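Long-range contacts in aldo-keto reductase AKR2E4 (Bombyx mori, PDB 3WCZ), which reduces 3-dehydroecdysone with NADPH as cosubstrate, does not use NADH, and may help to regulate molting in the silkworm: residues 77-82 / 111-116; 118-123 / 157-162. One frame throughout, in Å; residues are numbered along the deposited sequence.

Interaction 1 (77-82 / 111-116); sequences VTREEL and LDYIDL. With EDO (1,2-ethanediol), chain D.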
loop_
_atom_site.group_PDB
_atom_site.type_symbol
_atom_site.label_atom_id
_atom_site.label_comp_id
_atom_site.label_asym_id
_atom_site.label_seq_id
_atom_site.Cartn_x
_atom_site.Cartn_y
_atom_site.Cartn_z
ATOM N N VAL A 77 -20.503 -4.044 7.532
ATOM C CA VAL A 77 -20.261 -4.186 6.106
ATOM C C VAL A 77 -20.576 -5.604 5.686
ATOM O O VAL A 77 -20.595 -6.505 6.524
ATOM C CB VAL A 77 -18.775 -3.954 5.689
ATOM C CG1 VAL A 77 -18.423 -2.486 5.782
ATOM C CG2 VAL A 77 -17.805 -4.910 6.442
ATOM N N THR A 78 -20.757 -5.806 4.391
ATOM C CA THR A 78 -20.734 -7.158 3.839
ATOM C C THR A 78 -19.397 -7.399 3.161
ATOM O O THR A 78 -18.671 -6.459 2.860
ATOM C CB THR A 78 -21.824 -7.360 2.824
ATOM O OG1 THR A 78 -21.587 -6.477 1.717
ATOM C CG2 THR A 78 -23.199 -7.095 3.438
ATOM N N ARG A 79 -19.073 -8.660 2.885
ATOM C CA ARG A 79 -17.821 -8.955 2.205
ATOM C C ARG A 79 -17.656 -8.218 0.882
ATOM O O ARG A 79 -16.573 -7.701 0.583
ATOM C CB ARG A 79 -17.693 -10.461 1.947
ATOM C CG ARG A 79 -16.506 -10.856 1.037
ATOM C CD ARG A 79 -15.186 -10.611 1.701
ATOM N NE ARG A 79 -14.014 -10.824 0.845
ATOM C CZ ARG A 79 -13.385 -9.871 0.147
ATOM N NH1 ARG A 79 -13.849 -8.616 0.143
ATOM N NH2 ARG A 79 -12.262 -10.146 -0.523
ATOM N N GLU A 80 -18.710 -8.113 0.086
ATOM C CA GLU A 80 -18.573 -7.495 -1.219
ATOM C C GLU A 80 -18.342 -5.988 -1.161
ATOM O O GLU A 80 -17.884 -5.402 -2.135
ATOM C CB GLU A 80 -19.789 -7.833 -2.082
ATOM C CG GLU A 80 -19.802 -9.300 -2.495
ATOM C CD GLU A 80 -18.746 -9.633 -3.549
ATOM O OE1 GLU A 80 -18.249 -8.697 -4.234
ATOM O OE2 GLU A 80 -18.422 -10.842 -3.697
ATOM N N GLU A 81 -18.637 -5.375 -0.016
ATOM C CA GLU A 81 -18.360 -3.970 0.213
ATOM C C GLU A 81 -16.913 -3.690 0.592
ATOM O O GLU A 81 -16.496 -2.529 0.614
ATOM C CB GLU A 81 -19.296 -3.443 1.304
ATOM C CG GLU A 81 -20.732 -3.341 0.824
ATOM C CD GLU A 81 -21.744 -3.026 1.906
ATOM O OE1 GLU A 81 -21.514 -3.257 3.103
ATOM O OE2 GLU A 81 -22.839 -2.547 1.509
ATOM N N LEU A 82 -16.153 -4.731 0.953
ATOM C CA LEU A 82 -14.756 -4.567 1.342
ATOM C C LEU A 82 -13.825 -4.861 0.189
ATOM O O LEU A 82 -14.095 -5.737 -0.615
ATOM C CB LEU A 82 -14.398 -5.492 2.491
ATOM C CG LEU A 82 -15.042 -5.227 3.823
ATOM C CD1 LEU A 82 -14.688 -6.338 4.815
ATOM C CD2 LEU A 82 -14.593 -3.878 4.344
ATOM N N LEU A 111 -11.082 -15.639 4.010
ATOM C CA LEU A 111 -11.748 -15.146 2.796
ATOM C C LEU A 111 -11.730 -16.189 1.683
ATOM O O LEU A 111 -10.871 -17.070 1.692
ATOM C CB LEU A 111 -11.052 -13.872 2.288
ATOM C CG LEU A 111 -10.961 -12.746 3.316
ATOM C CD1 LEU A 111 -10.232 -11.559 2.668
ATOM C CD2 LEU A 111 -12.321 -12.325 3.861
ATOM N N ASP A 112 -12.662 -16.086 0.737
ATOM C CA ASP A 112 -12.724 -16.963 -0.426
ATOM C C ASP A 112 -12.013 -16.372 -1.652
ATOM O O ASP A 112 -11.708 -17.088 -2.602
ATOM C CB ASP A 112 -14.172 -17.217 -0.827
ATOM C CG ASP A 112 -14.984 -17.854 0.272
ATOM O OD1 ASP A 112 -14.534 -18.867 0.833
ATOM O OD2 ASP A 112 -16.071 -17.319 0.582
ATOM N N TYR A 113 -11.769 -15.065 -1.640
ATOM C CA TYR A 113 -11.088 -14.386 -2.724
ATOM C C TYR A 113 -10.458 -13.125 -2.146
ATOM O O TYR A 113 -10.864 -12.654 -1.083
ATOM C CB TYR A 113 -12.066 -14.019 -3.873
ATOM C CG TYR A 113 -13.051 -12.921 -3.510
ATOM C CD1 TYR A 113 -14.208 -13.226 -2.830
ATOM C CD2 TYR A 113 -12.802 -11.584 -3.820
ATOM C CE1 TYR A 113 -15.107 -12.245 -2.464
ATOM C CE2 TYR A 113 -13.698 -10.586 -3.460
ATOM C CZ TYR A 113 -14.852 -10.924 -2.768
ATOM O OH TYR A 113 -15.766 -9.947 -2.410
ATOM N N ILE A 114 -9.445 -12.629 -2.847
ATOM C CA ILE A 114 -8.810 -11.359 -2.521
ATOM C C ILE A 114 -9.174 -10.361 -3.617
ATOM O O ILE A 114 -9.333 -10.725 -4.786
ATOM C CB ILE A 114 -7.254 -11.532 -2.392
ATOM C CG1 ILE A 114 -6.636 -10.400 -1.573
ATOM C CG2 ILE A 114 -6.572 -11.625 -3.734
ATOM C CD1 ILE A 114 -6.894 -10.535 -0.125
ATOM N N ASP A 115 -9.351 -9.100 -3.249
ATOM C CA ASP A 115 -9.678 -8.084 -4.246
ATOM C C ASP A 115 -8.462 -7.693 -5.052
ATOM O O ASP A 115 -8.555 -7.473 -6.253
ATOM C CB ASP A 115 -10.309 -6.879 -3.547
ATOM C CG ASP A 115 -11.621 -7.229 -2.944
ATOM O OD1 ASP A 115 -12.638 -7.192 -3.699
ATOM O OD2 ASP A 115 -11.650 -7.624 -1.759
ATOM N N LEU A 116 -7.294 -7.636 -4.411
ATOM C CA LEU A 116 -6.050 -7.270 -5.092
ATOM C C LEU A 116 -4.928 -8.103 -4.513
ATOM O O LEU A 116 -4.709 -8.109 -3.317
ATOM C CB LEU A 116 -5.748 -5.777 -4.894
ATOM C CG LEU A 116 -4.473 -5.256 -5.533
ATOM C CD1 LEU A 116 -4.404 -5.457 -7.011
ATOM C CD2 LEU A 116 -4.370 -3.781 -5.215
HETATM C C1 EDO D . -15.283 -2.164 -2.417
HETATM O O1 EDO D . -14.702 -1.270 -3.354
HETATM C C2 EDO D . -15.162 -3.561 -2.979
HETATM O O2 EDO D . -15.858 -3.669 -4.236
HETATM O O HOH W 1 -14.446 -13.803 1.017
HETATM O O HOH W 2 -15.120 -7.367 -2.731
#

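Interaction 2 (118-123 / 157-162); sequences LIHFPI and VSNFNA. With NAP (NADP nicotinamide-adenine-dinucleotide phosphate), chain B; EDO (1,2-ethanediol), chain F.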
loop_
_atom_site.group_PDB
_atom_site.type_symbol
_atom_site.label_atom_id
_atom_site.label_comp_id
_atom_site.label_asym_id
_atom_site.label_seq_id
_atom_site.Cartn_x
_atom_site.Cartn_y
_atom_site.Cartn_z
ATOM N N LEU A 118 -0.795 -8.599 -4.933
ATOM C CA LEU A 118 0.405 -7.930 -5.421
ATOM C C LEU A 118 1.634 -8.793 -5.281
ATOM O O LEU A 118 1.822 -9.436 -4.239
ATOM C CB LEU A 118 0.662 -6.655 -4.612
ATOM C CG LEU A 118 -0.468 -5.622 -4.621
ATOM C CD1 LEU A 118 -0.083 -4.449 -3.734
ATOM C CD2 LEU A 118 -0.782 -5.129 -5.997
ATOM N N ILE A 119 2.513 -8.726 -6.276
ATOM C CA ILE A 119 3.856 -9.239 -6.088
ATOM C C ILE A 119 4.572 -8.233 -5.175
ATOM O O ILE A 119 4.698 -7.055 -5.538
ATOM C CB ILE A 119 4.623 -9.362 -7.421
ATOM C CG1 ILE A 119 3.871 -10.254 -8.413
ATOM C CG2 ILE A 119 6.038 -9.889 -7.146
ATOM C CD1 ILE A 119 4.662 -10.474 -9.706
ATOM N N HIS A 120 5.038 -8.652 -4.004
ATOM C CA HIS A 120 5.512 -7.705 -2.985
ATOM C C HIS A 120 6.794 -6.982 -3.408
ATOM O O HIS A 120 6.939 -5.785 -3.181
ATOM C CB HIS A 120 5.701 -8.462 -1.648
ATOM C CG HIS A 120 5.658 -7.590 -0.431
ATOM N ND1 HIS A 120 5.141 -8.027 0.767
ATOM C CD2 HIS A 120 6.092 -6.323 -0.222
ATOM C CE1 HIS A 120 5.258 -7.056 1.665
ATOM N NE2 HIS A 120 5.813 -6.007 1.084
ATOM N N PHE A 121 7.724 -7.722 -4.019
ATOM C CA PHE A 121 8.938 -7.165 -4.621
ATOM C C PHE A 121 9.259 -7.931 -5.900
ATOM O O PHE A 121 8.894 -9.120 -6.037
ATOM C CB PHE A 121 10.171 -7.319 -3.703
ATOM C CG PHE A 121 10.177 -6.415 -2.510
ATOM C CD1 PHE A 121 9.591 -6.828 -1.337
ATOM C CD2 PHE A 121 10.813 -5.188 -2.552
ATOM C CE1 PHE A 121 9.593 -6.000 -0.208
ATOM C CE2 PHE A 121 10.800 -4.328 -1.449
ATOM C CZ PHE A 121 10.201 -4.748 -0.274
ATOM N N PRO A 122 10.060 -7.322 -6.786
ATOM C CA PRO A 122 10.455 -8.042 -8.011
ATOM C C PRO A 122 11.584 -9.043 -7.758
ATOM O O PRO A 122 11.915 -9.793 -8.668
ATOM C CB PRO A 122 10.907 -6.921 -8.963
ATOM C CG PRO A 122 11.334 -5.785 -8.056
ATOM C CD PRO A 122 10.421 -5.895 -6.836
ATOM N N ILE A 123 12.169 -9.025 -6.579
ATOM C CA ILE A 123 13.238 -9.919 -6.166
ATOM C C ILE A 123 12.649 -11.250 -5.745
ATOM O O ILE A 123 11.604 -11.319 -5.109
ATOM C CB ILE A 123 13.999 -9.312 -4.956
ATOM C CG1 ILE A 123 14.585 -7.946 -5.332
ATOM C CG2 ILE A 123 15.073 -10.226 -4.464
ATOM C CD1 ILE A 123 14.966 -7.112 -4.107
ATOM N N VAL A 157 1.508 -5.149 -8.768
ATOM C CA VAL A 157 2.858 -5.327 -8.273
ATOM C C VAL A 157 3.194 -4.266 -7.237
ATOM O O VAL A 157 2.432 -3.300 -7.027
ATOM C CB VAL A 157 3.885 -5.300 -9.447
ATOM C CG1 VAL A 157 3.620 -6.442 -10.410
ATOM C CG2 VAL A 157 3.911 -3.921 -10.159
ATOM N N SER A 158 4.344 -4.439 -6.597
ATOM C CA SER A 158 4.812 -3.478 -5.613
ATOM C C SER A 158 6.330 -3.399 -5.737
ATOM O O SER A 158 6.997 -4.409 -6.038
ATOM C CB SER A 158 4.388 -3.963 -4.227
ATOM O OG SER A 158 4.718 -3.050 -3.194
ATOM N N ASN A 159 6.883 -2.220 -5.503
ATOM C CA ASN A 159 8.325 -2.021 -5.539
ATOM C C ASN A 159 8.929 -2.346 -6.903
ATOM O O ASN A 159 10.090 -2.745 -6.995
ATOM C CB ASN A 159 9.025 -2.814 -4.436
ATOM C CG ASN A 159 8.563 -2.415 -3.071
ATOM O OD1 ASN A 159 7.869 -3.162 -2.345
ATOM N ND2 ASN A 159 8.950 -1.242 -2.685
ATOM N N PHE A 160 8.174 -2.100 -7.968
ATOM C CA PHE A 160 8.721 -2.214 -9.317
ATOM C C PHE A 160 9.177 -0.849 -9.824
ATOM O O PHE A 160 8.444 0.142 -9.723
ATOM C CB PHE A 160 7.709 -2.788 -10.325
ATOM C CG PHE A 160 7.609 -4.299 -10.318
ATOM C CD1 PHE A 160 7.456 -5.005 -9.136
ATOM C CD2 PHE A 160 7.610 -5.015 -11.512
ATOM C CE1 PHE A 160 7.342 -6.380 -9.148
ATOM C CE2 PHE A 160 7.513 -6.405 -11.516
ATOM C CZ PHE A 160 7.361 -7.075 -10.354
ATOM N N ASN A 161 10.360 -0.778 -10.424
ATOM C CA ASN A 161 10.833 0.476 -10.984
ATOM C C ASN A 161 10.358 0.655 -12.420
ATOM O O ASN A 161 9.636 -0.179 -12.970
ATOM C CB ASN A 161 12.360 0.580 -10.832
ATOM C CG ASN A 161 13.123 -0.415 -11.676
ATOM O OD1 ASN A 161 12.692 -0.819 -12.750
ATOM N ND2 ASN A 161 14.290 -0.816 -11.182
ATOM N N ALA A 162 10.743 1.760 -13.037
ATOM C CA ALA A 162 10.164 2.083 -14.331
ATOM C C ALA A 162 10.529 1.068 -15.406
ATOM O O ALA A 162 9.689 0.709 -16.230
ATOM C CB ALA A 162 10.573 3.498 -14.767
HETATM P PA NAP B . 2.923 5.183 7.854
HETATM O O1A NAP B . 1.484 5.015 7.596
HETATM O O2A NAP B . 3.828 5.836 6.927
HETATM O O5B NAP B . 3.229 5.743 9.278
HETATM C C5B NAP B . 2.627 5.204 10.415
HETATM C C4B NAP B . 2.961 5.940 11.704
HETATM O O4B NAP B . 2.305 7.223 11.706
HETATM C C3B NAP B . 2.597 5.260 12.967
HETATM O O3B NAP B . 3.621 5.532 13.893
HETATM C C2B NAP B . 1.341 5.893 13.331
HETATM O O2B NAP B . 1.039 5.841 14.711
HETATM C C1B NAP B . 1.519 7.315 12.870
HETATM N N9A NAP B . 0.322 8.035 12.489
HETATM C C8A NAP B . -0.708 7.529 11.780
HETATM N N7A NAP B . -1.594 8.460 11.489
HETATM C C5A NAP B . -1.144 9.635 12.031
HETATM C C6A NAP B . -1.646 10.940 12.053
HETATM N N6A NAP B . -2.864 11.324 11.483
HETATM N N1A NAP B . -0.906 11.858 12.699
HETATM C C2A NAP B . 0.256 11.536 13.266
HETATM N N3A NAP B . 0.776 10.296 13.255
HETATM C C4A NAP B . 0.073 9.346 12.620
HETATM O O3 NAP B . 3.486 3.688 8.124
HETATM P PN NAP B . 4.062 2.447 7.307
HETATM O O1N NAP B . 3.619 1.254 8.072
HETATM O O2N NAP B . 5.516 2.676 7.090
HETATM O O5D NAP B . 3.378 2.473 5.872
HETATM C C5D NAP B . 2.003 2.345 5.732
HETATM C C4D NAP B . 1.518 1.014 5.142
HETATM O O4D NAP B . 1.979 0.841 3.814
HETATM C C3D NAP B . 2.019 -0.206 5.845
HETATM O O3D NAP B . 1.415 -0.398 7.108
HETATM C C2D NAP B . 1.758 -1.236 4.863
HETATM O O2D NAP B . 0.392 -1.535 4.801
HETATM C C1D NAP B . 2.226 -0.553 3.596
HETATM N N1N NAP B . 3.624 -0.719 3.183
HETATM C C2N NAP B . 3.928 -1.490 2.124
HETATM C C3N NAP B . 5.234 -1.631 1.728
HETATM C C7N NAP B . 5.479 -2.457 0.522
HETATM O O7N NAP B . 4.594 -2.670 -0.342
HETATM N N7N NAP B . 6.753 -2.855 0.323
HETATM C C4N NAP B . 6.285 -1.041 2.455
HETATM C C5N NAP B . 5.962 -0.225 3.547
HETATM C C6N NAP B . 4.617 -0.095 3.871
HETATM P P2B NAP B . -0.337 5.241 15.271
HETATM O O1X NAP B . -0.159 5.323 16.800
HETATM O O2X NAP B . -1.425 6.119 14.831
HETATM O O3X NAP B . -0.444 3.823 14.768
HETATM C C1 EDO F . 10.418 1.977 -7.034
HETATM O O1 EDO F . 10.951 3.032 -6.217
HETATM C C2 EDO F . 10.933 0.654 -6.555
HETATM O O2 EDO F . 10.707 0.492 -5.147
#

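Interaction 1 (77-82 / 111-116)
At the N-terminal end of the TIM barrel, where the chain enters the neighbouring parallel strands 83-88 and 114-119, R79 of the 3-10 turn 79-81 crosses to Y113 and D115. Its CG stands anti to the backbone N (chi1 171°) and the chain then bends at chi2, which carries the guanidinium out toward segment 111-116. The guanidinium lies flat on the ring of Y113, the planes 8° apart, as an off-centre cation-pi stack with R79 CZ 3.9 Å from the ring centroid. Within the guanidinium plane, NH1 and NH2 of R79 form an end-on salt bridge to one oxygen, OD2 of D115, at 3.1 and 2.9 Å. NH1 takes the syn lone pair of that oxygen, whereas NH2 meets it from above the carboxylate, and the two flat groups are twisted 69° apart. NH2 of R79 also donates to the backbone O of Y113 (2.9 Å), again from above the carbonyl plane. Stack and bonds together fix the rotation of the guanidinium. Both segments lead from a helix of the barrel, 61-73 and 95-109, into the strand that follows. D115 ties the entries of strands 83-88 and 114-119 together, since its OD2 also accepts the backbone N of V84. Y113 in turn has a second cationic partner, R153 of strand 152-158. L111 crosses R79 at about a right angle, its CD2 3.8 Å from R79 NE. One water accepts from R79 NE and from the backbone N of D112, bridging the two segments. Another lies at the edge of the tyrosine ring, 2.7 Å from Y113 OH, with the L82 carbonyl and D115 OD1 also beside it. On the solvent side the E80 carboxylate bends back to bring OE2 to 3.1 Å from Y113 OH.

Interaction 2 (118-123 / 157-162)
V157 pairs with I119 in a parallel bridge, CD1 of I119 reaching CG1 of V157 at 4.2 Å. S158 N then makes a weak bond to I119 O. The S158 side chain, OG anti to the backbone N (chi1 -176°), puts OG 2.9 Å from O7N of the NADP carboxamide, with Q180 O competing for its one proton. N159, its backbone in the left-handed helical region, accepts the carboxamide N7N on OD1 (2.9 Å), while ND2 is held by Y206 OH. The N159 amide lies nearly parallel to the F121 ring, OD1 3.3 Å from CE2 near the rim, and H120 NE2 meets N7N edge-on at 3.4 Å. An alanine in place of F121 would probably open a gap beside the N159 amide, leaving its orientation mainly to the bonds with N7N and Y206. F160 is clamped between V157 CB on one face and, in a CH-pi contact, P122 CB on the other, 3.6 Å from F160 CE1. N161 then caps helix 162-170, OD1 accepting Q164 N. A serine and an asparagine set against the nicotinamide carboxamide at the C-terminal end of a barrel strand are typical of the aldo-keto reductase cofactor site.

Strand 114-119 joins the two contacts: interaction 1 forms where it begins and interaction 2 where it ends, with centres 23 Å apart. The two therefore lie at opposite ends of the barrel wall and, apart from adjoining along the chain, do not touch. Strand 152-158 runs beside it and supplies V157 and S158, the start of the second segment of interaction 2; the loop after it supplies the rest. Interaction 2 holds S158 and N159 of the NADP site and borders the catalytic pocket directly, its H120 side chain about 4 Å from that of Y58, the proton donor by similarity. Interaction 1 is remote from that chemistry: the side chain of I114 comes about 13 Å from the bound NADP.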